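Local structure of hydrazine synthase beta subunit (Candidatus Kuenenia stuttgartiensis, 5C2V) at residues 68-73 with 124-129; 110-115 with 147-152. The protein forms part of the hydrazine synthase complex, which condenses nitric oxide with ammonium to hydrazine, and may modulate passage of the hydroxylamine intermediate through a tunnel between the active sites. One frame throughout, in Å; residues are numbered along the deposited sequence.

After a first blade (strands 15-20 to 46-52), the chain reaches strand 68-73, the second strand of the next four-stranded propeller blade. It then enters the following blade, where 110-115 and 122-127 are neighbouring antiparallel strands, and interaction 1 closes a loop back from 124-129 to 68-73. Interaction 2 opens at 110-115, inside that loop, and closes at 147-152, beyond it, so the two contacts cross rather than nest. Residues 110-115 and 124-129 probably share backbone hydrogen bonds, from Ile126 N to Ala111 O and from Asp124 N to Val113 O. The blade running from 99 to 137 thus meets the preceding blade in interaction 1 and the following blade in interaction 2.

Interaction 1: residues 68-73 with 124-129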
ATOM      1  N   PHE B  68      48.684 -25.488  40.340  1.00 85.37           N
ATOM      2  CA  PHE B  68      47.669 -25.990  41.264  1.00 76.59           C
ATOM      3  C   PHE B  68      46.256 -25.915  40.691  1.00 83.32           C
ATOM      4  O   PHE B  68      45.947 -25.047  39.876  1.00 70.84           O
ATOM      5  CB  PHE B  68      47.721 -25.217  42.586  1.00 69.96           C
ATOM      6  CG  PHE B  68      49.044 -25.305  43.295  1.00 83.53           C
ATOM      7  CD1 PHE B  68      49.329 -26.375  44.128  1.00 76.60           C
ATOM      8  CD2 PHE B  68      49.997 -24.313  43.137  1.00 94.28           C
ATOM      9  CE1 PHE B  68      50.543 -26.457  44.784  1.00 78.52           C
ATOM     10  CE2 PHE B  68      51.213 -24.389  43.791  1.00 86.56           C
ATOM     11  CZ  PHE B  68      51.487 -25.463  44.615  1.00 78.12           C
ATOM     12  N   LEU B  69      45.404 -26.835  41.131  1.00 83.29           N
ATOM     13  CA  LEU B  69      44.006 -26.856  40.717  1.00 68.38           C
ATOM     14  C   LEU B  69      43.078 -26.923  41.925  1.00 59.61           C
ATOM     15  O   LEU B  69      43.095 -27.899  42.676  1.00 79.02           O
ATOM     16  CB  LEU B  69      43.740 -28.041  39.786  1.00 58.42           C
ATOM     17  CG  LEU B  69      42.303 -28.201  39.287  1.00 60.00           C
ATOM     18  CD1 LEU B  69      41.913 -27.042  38.382  1.00 63.56           C
ATOM     19  CD2 LEU B  69      42.126 -29.531  38.572  1.00 53.72           C
ATOM     20  N   TYR B  70      42.267 -25.888  42.108  1.00 61.17           N
ATOM     21  CA  TYR B  70      41.319 -25.853  43.216  1.00 59.01           C
ATOM     22  C   TYR B  70      39.962 -26.380  42.767  1.00 65.19           C
ATOM     23  O   TYR B  70      39.278 -25.751  41.963  1.00 69.20           O
ATOM     24  CB  TYR B  70      41.179 -24.431  43.764  1.00 60.03           C
ATOM     25  CG  TYR B  70      42.342 -23.968  44.614  1.00 72.39           C
ATOM     26  CD1 TYR B  70      43.607 -23.798  44.065  1.00 65.29           C
ATOM     27  CD2 TYR B  70      42.172 -23.688  45.963  1.00 69.93           C
ATOM     28  CE1 TYR B  70      44.671 -23.372  44.839  1.00 75.35           C
ATOM     29  CE2 TYR B  70      43.229 -23.261  46.745  1.00 56.38           C
ATOM     30  CZ  TYR B  70      44.476 -23.105  46.177  1.00 73.25           C
ATOM     31  OH  TYR B  70      45.532 -22.679  46.951  1.00 69.72           O
ATOM     32  N   VAL B  71      39.575 -27.532  43.305  1.00 65.28           N
ATOM     33  CA  VAL B  71      38.356 -28.210  42.880  1.00 65.75           C
ATOM     34  C   VAL B  71      37.253 -28.054  43.920  1.00 66.86           C
ATOM     35  O   VAL B  71      37.507 -28.146  45.119  1.00 60.39           O
ATOM     36  CB  VAL B  71      38.619 -29.710  42.629  1.00 54.55           C
ATOM     37  CG1 VAL B  71      37.380 -30.387  42.078  1.00 63.44           C
ATOM     38  CG2 VAL B  71      39.791 -29.890  41.677  1.00 53.33           C
ATOM     39  N   CYS B  72      36.027 -27.814  43.464  1.00 66.86           N
ATOM     40  CA  CYS B  72      34.901 -27.674  44.380  1.00 74.83           C
ATOM     41  C   CYS B  72      34.164 -28.990  44.565  1.00 69.28           C
ATOM     42  O   CYS B  72      33.493 -29.459  43.651  1.00 61.39           O
ATOM     43  CB  CYS B  72      33.923 -26.613  43.872  1.00 61.89           C
ATOM     44  SG  CYS B  72      34.368 -24.918  44.274  1.00 57.23           S
ATOM     45  N   ASN B  73      34.261 -29.563  45.761  1.00 71.96           N
ATOM     46  CA  ASN B  73      33.507 -30.764  46.085  1.00 66.01           C
ATOM     47  C   ASN B  73      32.206 -30.373  46.769  1.00 70.99           C
ATOM     48  O   ASN B  73      32.201 -29.894  47.910  1.00 65.12           O
ATOM     49  CB  ASN B  73      34.328 -31.700  46.971  1.00 62.94           C
ATOM     50  CG  ASN B  73      35.724 -31.940  46.428  1.00 63.17           C
ATOM     51  OD1 ASN B  73      35.914 -32.705  45.480  1.00 55.04           O
ATOM     52  ND2 ASN B  73      36.714 -31.293  47.034  1.00 67.99           N
ATOM     53  N   ASP B 124      33.229 -17.867  50.413  1.00 60.21           N
ATOM     54  CA  ASP B 124      34.360 -18.113  51.298  1.00 73.32           C
ATOM     55  C   ASP B 124      35.671 -17.761  50.610  1.00 75.24           C
ATOM     56  O   ASP B 124      35.912 -18.159  49.468  1.00 72.44           O
ATOM     57  CB  ASP B 124      34.377 -19.570  51.763  1.00 65.46           C
ATOM     58  CG  ASP B 124      33.202 -19.908  52.660  1.00 62.50           C
ATOM     59  OD1 ASP B 124      32.588 -18.975  53.216  1.00 67.75           O
ATOM     60  OD2 ASP B 124      32.897 -21.109  52.813  1.00 64.24           O
ATOM     61  N   VAL B 125      36.510 -17.004  51.307  1.00 69.19           N
ATOM     62  CA  VAL B 125      37.808 -16.618  50.772  1.00 80.14           C
ATOM     63  C   VAL B 125      38.896 -17.555  51.294  1.00 66.98           C
ATOM     64  O   VAL B 125      38.842 -18.025  52.432  1.00 69.72           O
ATOM     65  CB  VAL B 125      38.152 -15.150  51.110  1.00 67.09           C
ATOM     66  CG1 VAL B 125      37.012 -14.237  50.695  1.00 65.52           C
ATOM     67  CG2 VAL B 125      38.431 -14.986  52.586  1.00 70.78           C
ATOM     68  N   ILE B 126      39.864 -17.851  50.436  1.00 63.50           N
ATOM     69  CA  ILE B 126      40.928 -18.791  50.760  1.00 72.71           C
ATOM     70  C   ILE B 126      42.296 -18.245  50.361  1.00 86.47           C
ATOM     71  O   ILE B 126      42.527 -17.929  49.197  1.00 90.51           O
ATOM     72  CB  ILE B 126      40.709 -20.149  50.059  1.00 63.75           C
ATOM     73  CG1 ILE B 126      39.476 -20.855  50.626  1.00 72.09           C
ATOM     74  CG2 ILE B 126      41.939 -21.029  50.200  1.00 73.51           C
ATOM     75  CD1 ILE B 126      39.154 -22.165  49.940  1.00 56.65           C
ATOM     76  N   ASP B 127      43.200 -18.134  51.329  1.00 74.08           N
ATOM     77  CA  ASP B 127      44.568 -17.726  51.032  1.00 84.23           C
ATOM     78  C   ASP B 127      45.322 -18.891  50.398  1.00 72.96           C
ATOM     79  O   ASP B 127      45.207 -20.027  50.852  1.00 73.24           O
ATOM     80  CB  ASP B 127      45.283 -17.251  52.295  1.00 85.03           C
ATOM     81  CG  ASP B 127      46.688 -16.757  52.016  1.00 84.32           C
ATOM     82  OD1 ASP B 127      46.834 -15.603  51.562  1.00 83.64           O
ATOM     83  OD2 ASP B 127      47.646 -17.526  52.239  1.00 79.94           O
ATOM     84  N   THR B 128      46.088 -18.612  49.347  1.00 79.25           N
ATOM     85  CA  THR B 128      46.786 -19.673  48.626  1.00 77.02           C
ATOM     86  C   THR B 128      48.052 -20.120  49.360  1.00 81.18           C
ATOM     87  O   THR B 128      48.463 -21.275  49.251  1.00 82.29           O
ATOM     88  CB  THR B 128      47.144 -19.236  47.184  1.00 80.13           C
ATOM     89  OG1 THR B 128      47.542 -20.380  46.419  1.00 89.15           O
ATOM     90  CG2 THR B 128      48.266 -18.207  47.181  1.00 71.97           C
ATOM     91  N   GLY B 129      48.664 -19.207  50.110  1.00 73.15           N
ATOM     92  CA  GLY B 129      49.861 -19.520  50.868  1.00 76.99           C
ATOM     93  C   GLY B 129      49.550 -20.378  52.076  1.00 85.99           C
ATOM     94  O   GLY B 129      50.199 -21.391  52.327  1.00 74.09           O
TER
HETATM   95  O   HOH W   1      48.390 -22.698  46.227  1.00 66.35           O
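Tyr70 reaches across from strand 68-73 to Ile126 and Thr128, and through it pass both the polar and the apolar parts of this contact. The polar part gathers at the phenol oxygen. Tyr70 OH lies 3.1 Å from Thr128 OG1 and 3.7 Å from Thr128 CA, the two side chains crossing at about a right angle. Thr128 puts its hydroxyl anti to its own backbone N (chi1 -167°), which sets OG1 before the phenol. A water is modelled beside the two oxygens, 2.9 Å from Tyr70 OH and in the plane of the ring at its edge; its 2.5 Å approach to Thr128 OG1 is shorter than expected, and that half of the bridge is doubtful at this resolution. The same water sits 3.8 Å above the plane of the Phe68 ring, offset toward the rim.

The apolar part is slighter: Ile126 CG2 comes obliquely to the Tyr70 ring, 4.3 Å from CE2. With CG anti to the carbonyl carbon (chi1 -76°), the ring leaves its strand toward the following blade of the beta-propeller. There it also packs on Ile102 and Ile104 of the innermost strand, while Ile126 touches Val113 in the neighbouring strand. This is packing between the faces of consecutive blades, from the second strand of one to the third of the next.

Side-chain to backbone bonds hold the turn that carries Thr128, just past the end of strand 122-127. Asp127 OD2 accepts a hydrogen bond from Arg130 N and a weak, bent one from Gly129 N (2.9 Å, 116°).

Interaction 2: residues 110-115 with 147-152; sequences TAYVAC and VEISPD
Tyr112 and Ile149 meet at about a right angle. Ile149 comes to the ring with the end of its chain, the methyl CD1 lying 3.8 Å from Tyr112 CD1 and 4.1 Å from Tyr112 CE1, an oblique approach to the ring. CG1 of Ile149 stands beside the backbone N, anti to the carbonyl carbon (chi1 -52°), and the extended chi2 (-176°) carries CD1 out to the ring. Val147 splits its two methyls between two residues. CG1 rests against Ala114 CB at 3.9 Å, while CG2 is 4.0 Å from Tyr112 O and a looser 4.4 Å from Tyr112 CB.

The strands behind these side chains run nearly antiparallel, at 156°, with their axes 7.9 Å apart. They belong to successive four-stranded blades of the beta-propeller, so what touches is one sheet's face against the next, with strand 144-149 innermost in its own blade. Ile175 extends this apolar layer, touching both Tyr112 and Ile149, and Leu156 backs Val147 and Ile149 from within their blade. Just past the strand, Ser150 OG donates to Asp152 OD1 at 2.8 Å, meeting the carboxylate from above its plane, and also hydrogen-bonds with Thr155 OG1.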
ATOM      1  N   THR B 110      44.655 -15.365  46.184  1.00 67.50           N
ATOM      2  CA  THR B 110      43.369 -15.608  46.829  1.00 60.78           C
ATOM      3  C   THR B 110      42.407 -16.375  45.926  1.00 68.86           C
ATOM      4  O   THR B 110      42.353 -16.148  44.717  1.00 58.03           O
ATOM      5  CB  THR B 110      42.702 -14.283  47.262  1.00 60.21           C
ATOM      6  OG1 THR B 110      43.659 -13.462  47.944  1.00 70.46           O
ATOM      7  CG2 THR B 110      41.521 -14.546  48.187  1.00 45.01           C
ATOM      8  N   ALA B 111      41.648 -17.285  46.528  1.00 62.95           N
ATOM      9  CA  ALA B 111      40.614 -18.030  45.827  1.00 56.20           C
ATOM     10  C   ALA B 111      39.253 -17.732  46.446  1.00 56.72           C
ATOM     11  O   ALA B 111      39.118 -17.673  47.664  1.00 69.50           O
ATOM     12  CB  ALA B 111      40.906 -19.519  45.868  1.00 51.74           C
ATOM     13  N   TYR B 112      38.248 -17.539  45.601  1.00 73.84           N
ATOM     14  CA  TYR B 112      36.907 -17.224  46.071  1.00 69.74           C
ATOM     15  C   TYR B 112      35.943 -18.345  45.714  1.00 57.12           C
ATOM     16  O   TYR B 112      35.888 -18.795  44.566  1.00 53.29           O
ATOM     17  CB  TYR B 112      36.437 -15.893  45.485  1.00 56.65           C
ATOM     18  CG  TYR B 112      37.262 -14.718  45.957  1.00 51.84           C
ATOM     19  CD1 TYR B 112      38.443 -14.371  45.313  1.00 52.23           C
ATOM     20  CD2 TYR B 112      36.867 -13.963  47.053  1.00 53.25           C
ATOM     21  CE1 TYR B 112      39.204 -13.303  45.745  1.00 44.41           C
ATOM     22  CE2 TYR B 112      37.621 -12.892  47.490  1.00 41.71           C
ATOM     23  CZ  TYR B 112      38.789 -12.567  46.834  1.00 46.17           C
ATOM     24  OH  TYR B 112      39.543 -11.501  47.268  1.00 52.64           O
ATOM     25  N   VAL B 113      35.194 -18.795  46.717  1.00 58.24           N
ATOM     26  CA  VAL B 113      34.331 -19.960  46.583  1.00 76.12           C
ATOM     27  C   VAL B 113      32.871 -19.620  46.860  1.00 65.27           C
ATOM     28  O   VAL B 113      32.528 -19.194  47.959  1.00 54.42           O
ATOM     29  CB  VAL B 113      34.766 -21.081  47.546  1.00 58.36           C
ATOM     30  CG1 VAL B 113      34.099 -22.380  47.171  1.00 59.86           C
ATOM     31  CG2 VAL B 113      36.278 -21.240  47.537  1.00 62.52           C
ATOM     32  N   ALA B 114      32.006 -19.817  45.871  1.00 53.88           N
ATOM     33  CA  ALA B 114      30.589 -19.514  46.051  1.00 70.09           C
ATOM     34  C   ALA B 114      29.852 -20.694  46.675  1.00 52.78           C
ATOM     35  O   ALA B 114      29.840 -21.787  46.110  1.00 56.51           O
ATOM     36  CB  ALA B 114      29.954 -19.134  44.723  1.00 70.65           C
ATOM     37  N   CYS B 115      29.238 -20.479  47.836  1.00 52.89           N
ATOM     38  CA  CYS B 115      28.504 -21.562  48.490  1.00 64.88           C
ATOM     39  C   CYS B 115      27.024 -21.509  48.119  1.00 56.25           C
ATOM     40  O   CYS B 115      26.305 -20.599  48.524  1.00 53.23           O
ATOM     41  CB  CYS B 115      28.688 -21.494  50.007  1.00 73.12           C
ATOM     42  SG  CYS B 115      30.421 -21.472  50.530  1.00 58.34           S
ATOM     43  N   VAL B 147      30.872 -17.121  41.065  1.00 54.82           N
ATOM     44  CA  VAL B 147      31.405 -15.770  41.138  1.00 58.81           C
ATOM     45  C   VAL B 147      32.185 -15.459  39.870  1.00 57.44           C
ATOM     46  O   VAL B 147      32.338 -16.321  39.012  1.00 55.70           O
ATOM     47  CB  VAL B 147      32.320 -15.591  42.358  1.00 64.42           C
ATOM     48  CG1 VAL B 147      31.515 -15.691  43.644  1.00 65.98           C
ATOM     49  CG2 VAL B 147      33.437 -16.624  42.336  1.00 61.13           C
ATOM     50  N   GLU B 148      32.652 -14.222  39.742  1.00 68.16           N
ATOM     51  CA  GLU B 148      33.601 -13.858  38.694  1.00 67.47           C
ATOM     52  C   GLU B 148      34.440 -12.667  39.148  1.00 57.19           C
ATOM     53  O   GLU B 148      33.922 -11.757  39.795  1.00 56.46           O
ATOM     54  CB  GLU B 148      32.869 -13.549  37.383  1.00 65.68           C
ATOM     55  CG  GLU B 148      33.740 -12.985  36.264  1.00 63.01           C
ATOM     56  CD  GLU B 148      34.533 -14.046  35.520  1.00 68.02           C
ATOM     57  OE1 GLU B 148      34.606 -13.968  34.276  1.00 63.89           O
ATOM     58  OE2 GLU B 148      35.103 -14.944  36.172  1.00 65.52           O
ATOM     59  N   ILE B 149      35.718 -12.649  38.788  1.00 55.18           N
ATOM     60  CA  ILE B 149      36.583 -11.536  39.164  1.00 68.96           C
ATOM     61  C   ILE B 149      36.909 -10.654  37.962  1.00 68.43           C
ATOM     62  O   ILE B 149      37.256 -11.147  36.888  1.00 56.48           O
ATOM     63  CB  ILE B 149      37.896 -12.026  39.805  1.00 83.12           C
ATOM     64  CG1 ILE B 149      37.599 -12.996  40.950  1.00 66.74           C
ATOM     65  CG2 ILE B 149      38.720 -10.849  40.307  1.00 60.94           C
ATOM     66  CD1 ILE B 149      38.833 -13.458  41.692  1.00 60.38           C
ATOM     67  N   SER B 150      36.783  -9.345  38.156  1.00 64.78           N
ATOM     68  CA  SER B 150      37.074  -8.366  37.117  1.00 69.48           C
ATOM     69  C   SER B 150      38.556  -8.385  36.738  1.00 74.09           C
ATOM     70  O   SER B 150      39.398  -8.765  37.551  1.00 77.11           O
ATOM     71  CB  SER B 150      36.658  -6.971  37.583  1.00 71.24           C
ATOM     72  OG  SER B 150      37.341  -6.606  38.770  1.00 75.10           O
ATOM     73  N   PRO B 151      38.876  -7.981  35.495  1.00 80.38           N
ATOM     74  CA  PRO B 151      40.263  -7.964  35.011  1.00 74.55           C
ATOM     75  C   PRO B 151      41.203  -7.115  35.868  1.00 64.06           C
ATOM     76  O   PRO B 151      42.390  -7.430  35.949  1.00 67.65           O
ATOM     77  CB  PRO B 151      40.139  -7.376  33.598  1.00 66.66           C
ATOM     78  CG  PRO B 151      38.786  -6.738  33.549  1.00 68.44           C
ATOM     79  CD  PRO B 151      37.933  -7.569  34.443  1.00 65.84           C
ATOM     80  N   ASP B 152      40.687  -6.060  36.491  1.00 61.76           N
ATOM     81  CA  ASP B 152      41.504  -5.236  37.377  1.00 69.16           C
ATOM     82  C   ASP B 152      41.570  -5.850  38.773  1.00 70.29           C
ATOM     83  O   ASP B 152      42.365  -5.427  39.611  1.00 83.42           O
ATOM     84  CB  ASP B 152      40.966  -3.804  37.445  1.00 65.09           C
ATOM     85  CG  ASP B 152      39.526  -3.743  37.912  1.00 87.94           C
ATOM     86  OD1 ASP B 152      38.723  -4.592  37.475  1.00 91.51           O
ATOM     87  OD2 ASP B 152      39.198  -2.845  38.714  1.00 81.28           O
TER